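Local structure of protein Diedel (Drosophila melanogaster, 3ZZO) at residues L8-M13 / I24-N29. The protein acts as a secreted cytokine that damps the immune deficiency pathway, promoting survival of Sindbis virus infection, and limits intestinal stem cell proliferation after bacterial infection. Sequence-based numbering, arbitrary orientation. Where two conformers were deposited one is given.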
loop_
_atom_site.group_PDB
_atom_site.type_symbol
_atom_site.label_atom_id
_atom_site.label_comp_id
_atom_site.label_asym_id
_atom_site.label_seq_id
_atom_site.Cartn_x
_atom_site.Cartn_y
_atom_site.Cartn_z
ATOM N N LEU A 8 1.519 2.930 5.161
ATOM C CA LEU A 8 2.339 3.981 4.555
ATOM C C LEU A 8 3.748 3.459 4.438
ATOM O O LEU A 8 4.364 3.121 5.462
ATOM C CB LEU A 8 2.370 5.220 5.492
ATOM C CG LEU A 8 1.028 5.849 5.974
ATOM C CD1 LEU A 8 1.242 6.735 7.191
ATOM C CD2 LEU A 8 0.346 6.578 4.838
ATOM N N VAL A 9 4.284 3.349 3.242
ATOM C CA VAL A 9 5.583 2.785 2.999
ATOM C C VAL A 9 6.496 3.805 2.357
ATOM O O VAL A 9 6.137 4.422 1.347
ATOM C CB VAL A 9 5.486 1.551 2.091
ATOM C CG1 VAL A 9 6.858 0.905 1.859
ATOM C CG2 VAL A 9 4.499 0.529 2.646
ATOM N N GLU A 10 7.672 4.016 2.950
ATOM C CA GLU A 10 8.723 4.828 2.343
ATOM C C GLU A 10 9.826 3.887 1.908
ATOM O O GLU A 10 10.192 2.963 2.633
ATOM C CB GLU A 10 9.292 5.852 3.336
ATOM C CG GLU A 10 8.300 6.877 3.757
ATOM C CD GLU A 10 8.938 7.945 4.661
ATOM O OE1 GLU A 10 10.189 8.028 4.818
ATOM O OE2 GLU A 10 8.149 8.688 5.305
ATOM N N PHE A 11 10.356 4.114 0.710
ATOM C CA PHE A 11 11.314 3.166 0.148
ATOM C C PHE A 11 12.154 3.848 -0.914
ATOM O O PHE A 11 11.769 4.900 -1.453
ATOM C CB PHE A 11 10.562 1.971 -0.471
ATOM C CG PHE A 11 9.647 2.334 -1.631
ATOM C CD1 PHE A 11 8.357 2.816 -1.393
ATOM C CD2 PHE A 11 10.081 2.201 -2.943
ATOM C CE1 PHE A 11 7.560 3.177 -2.459
ATOM C CE2 PHE A 11 9.257 2.568 -4.015
ATOM C CZ PHE A 11 8.003 3.050 -3.758
ATOM N N LYS A 12 13.256 3.227 -1.255
ATOM C CA LYS A 12 14.066 3.618 -2.403
ATOM C C LYS A 12 14.009 2.482 -3.417
ATOM O O LYS A 12 13.494 1.403 -3.133
ATOM C CB LYS A 12 15.483 3.985 -1.984
ATOM C CG LYS A 12 15.516 5.331 -1.299
ATOM C CD LYS A 12 16.897 5.717 -0.707
ATOM C CE LYS A 12 16.837 7.090 -0.015
ATOM N NZ LYS A 12 18.081 7.353 0.748
ATOM N N MET A 13 14.465 2.752 -4.633
ATOM C CA MET A 13 14.351 1.811 -5.747
ATOM C C MET A 13 15.691 1.699 -6.444
ATOM O O MET A 13 16.307 2.708 -6.785
ATOM C CB MET A 13 13.331 2.366 -6.792
ATOM C CG MET A 13 11.942 2.503 -6.240
ATOM S SD MET A 13 10.800 3.164 -7.436
ATOM C CE MET A 13 10.550 1.721 -8.474
ATOM N N ILE A 24 4.641 8.051 -5.046
ATOM C CA ILE A 24 4.944 9.450 -5.277
ATOM C C ILE A 24 6.356 9.778 -4.834
ATOM O O ILE A 24 6.924 9.171 -3.919
ATOM C CB ILE A 24 3.939 10.353 -4.626
ATOM C CG1 ILE A 24 4.024 10.319 -3.179
ATOM C CG2 ILE A 24 2.527 10.059 -5.109
ATOM C CD1 ILE A 24 3.167 11.381 -2.461
ATOM N N GLU A 25 6.941 10.720 -5.517
ATOM C CA GLU A 25 8.246 11.194 -5.164
ATOM C C GLU A 25 8.280 11.801 -3.795
ATOM O O GLU A 25 7.420 12.584 -3.430
ATOM C CB GLU A 25 8.704 12.266 -6.138
ATOM C CG GLU A 25 9.212 11.761 -7.386
ATOM C CD GLU A 25 10.601 11.032 -7.244
ATOM O OE1 GLU A 25 11.328 11.257 -6.258
ATOM O OE2 GLU A 25 10.819 10.219 -8.130
ATOM N N ASN A 26 9.333 11.480 -3.047
ATOM C CA ASN A 26 9.530 12.034 -1.722
ATOM C C ASN A 26 11.014 12.367 -1.621
ATOM O O ASN A 26 11.598 12.206 -0.624
ATOM C CB ASN A 26 9.086 11.022 -0.651
ATOM C CG ASN A 26 9.055 11.581 0.765
ATOM O OD1 ASN A 26 9.341 10.834 1.718
ATOM N ND2 ASN A 26 8.670 12.851 0.926
ATOM N N TYR A 27 11.643 12.820 -2.706
ATOM C CA TYR A 27 13.021 13.250 -2.704
ATOM C C TYR A 27 13.224 14.290 -1.590
ATOM O O TYR A 27 12.431 15.193 -1.440
ATOM C CB TYR A 27 13.374 13.862 -4.097
ATOM C CG TYR A 27 14.723 14.505 -4.152
ATOM C CD1 TYR A 27 15.853 13.787 -4.448
ATOM C CD2 TYR A 27 14.866 15.859 -3.892
ATOM C CE1 TYR A 27 17.127 14.377 -4.477
ATOM C CE2 TYR A 27 16.115 16.458 -3.884
ATOM C CZ TYR A 27 17.247 15.736 -4.197
ATOM O OH TYR A 27 18.457 16.302 -4.217
ATOM N N PRO A 28 14.317 14.221 -0.821
ATOM C CA PRO A 28 15.479 13.329 -0.978
ATOM C C PRO A 28 15.350 12.058 -0.171
ATOM O O PRO A 28 16.382 11.454 0.079
ATOM C CB PRO A 28 16.656 14.190 -0.432
ATOM C CG PRO A 28 15.996 14.953 0.658
ATOM C CD PRO A 28 14.601 15.293 0.189
ATOM N N ASN A 29 14.122 11.679 0.192
ATOM C CA ASN A 29 13.913 10.484 1.058
ATOM C C ASN A 29 13.242 9.362 0.315
ATOM O O ASN A 29 12.553 8.550 0.908
ATOM C CB ASN A 29 13.143 10.927 2.282
ATOM C CG ASN A 29 13.960 11.883 3.078
ATOM O OD1 ASN A 29 13.594 13.021 3.235
ATOM N ND2 ASN A 29 15.145 11.446 3.504
HETATM O O HOH W 1 12.396 7.528 3.681
HETATM O O HOH W 2 17.558 9.789 2.091
#
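A sparse, water-mediated surface contact links an inner strand of the antiparallel sheet, residues 8-13, to the turn that leaves the short edge strand 24-25. The two backbones do not pair: their closest CA atoms, those of Lys12 and Asn29, lie 7.7 Å apart, and two waters bridge the segments. Glu10 points toward the turn, its CG anti to the carbonyl carbon and the chain extended beyond. Its carboxylate carbon CD comes within 4.1 Å of Asn26 OD1, the two side chains crossing obliquely with carboxylate and amide planes 74° apart, a loose meeting of polar ends. One carboxylate oxygen, OE2, is held in a salt bridge by Lys85 of strand 81-89. Water 1 links the other to the Asn29 carbonyl, lying 2.5 Å from Glu10 OE1 and 3.0 Å from Asn29 O. Lys12, extended beyond CG, reaches toward the turn, CE 4.3 Å from Asn29 C, and gives NZ to water 2 at 2.8 Å. That water donates in turn to Pro28 O and weakly accepts from Asn29 ND2. Residues 26-29 form a type VIa beta turn, closed by Asn29 N bonding to Asn26 O at 2.7 Å, with a cis peptide before Pro28 and the proline CB stacked over the Tyr27 ring centre. In this ferredoxin-like subdomain, strand 31-35 runs between strands 24-25 and 6-13, while Phe11 packs edge-to-face with Phe72 of helix 69-75.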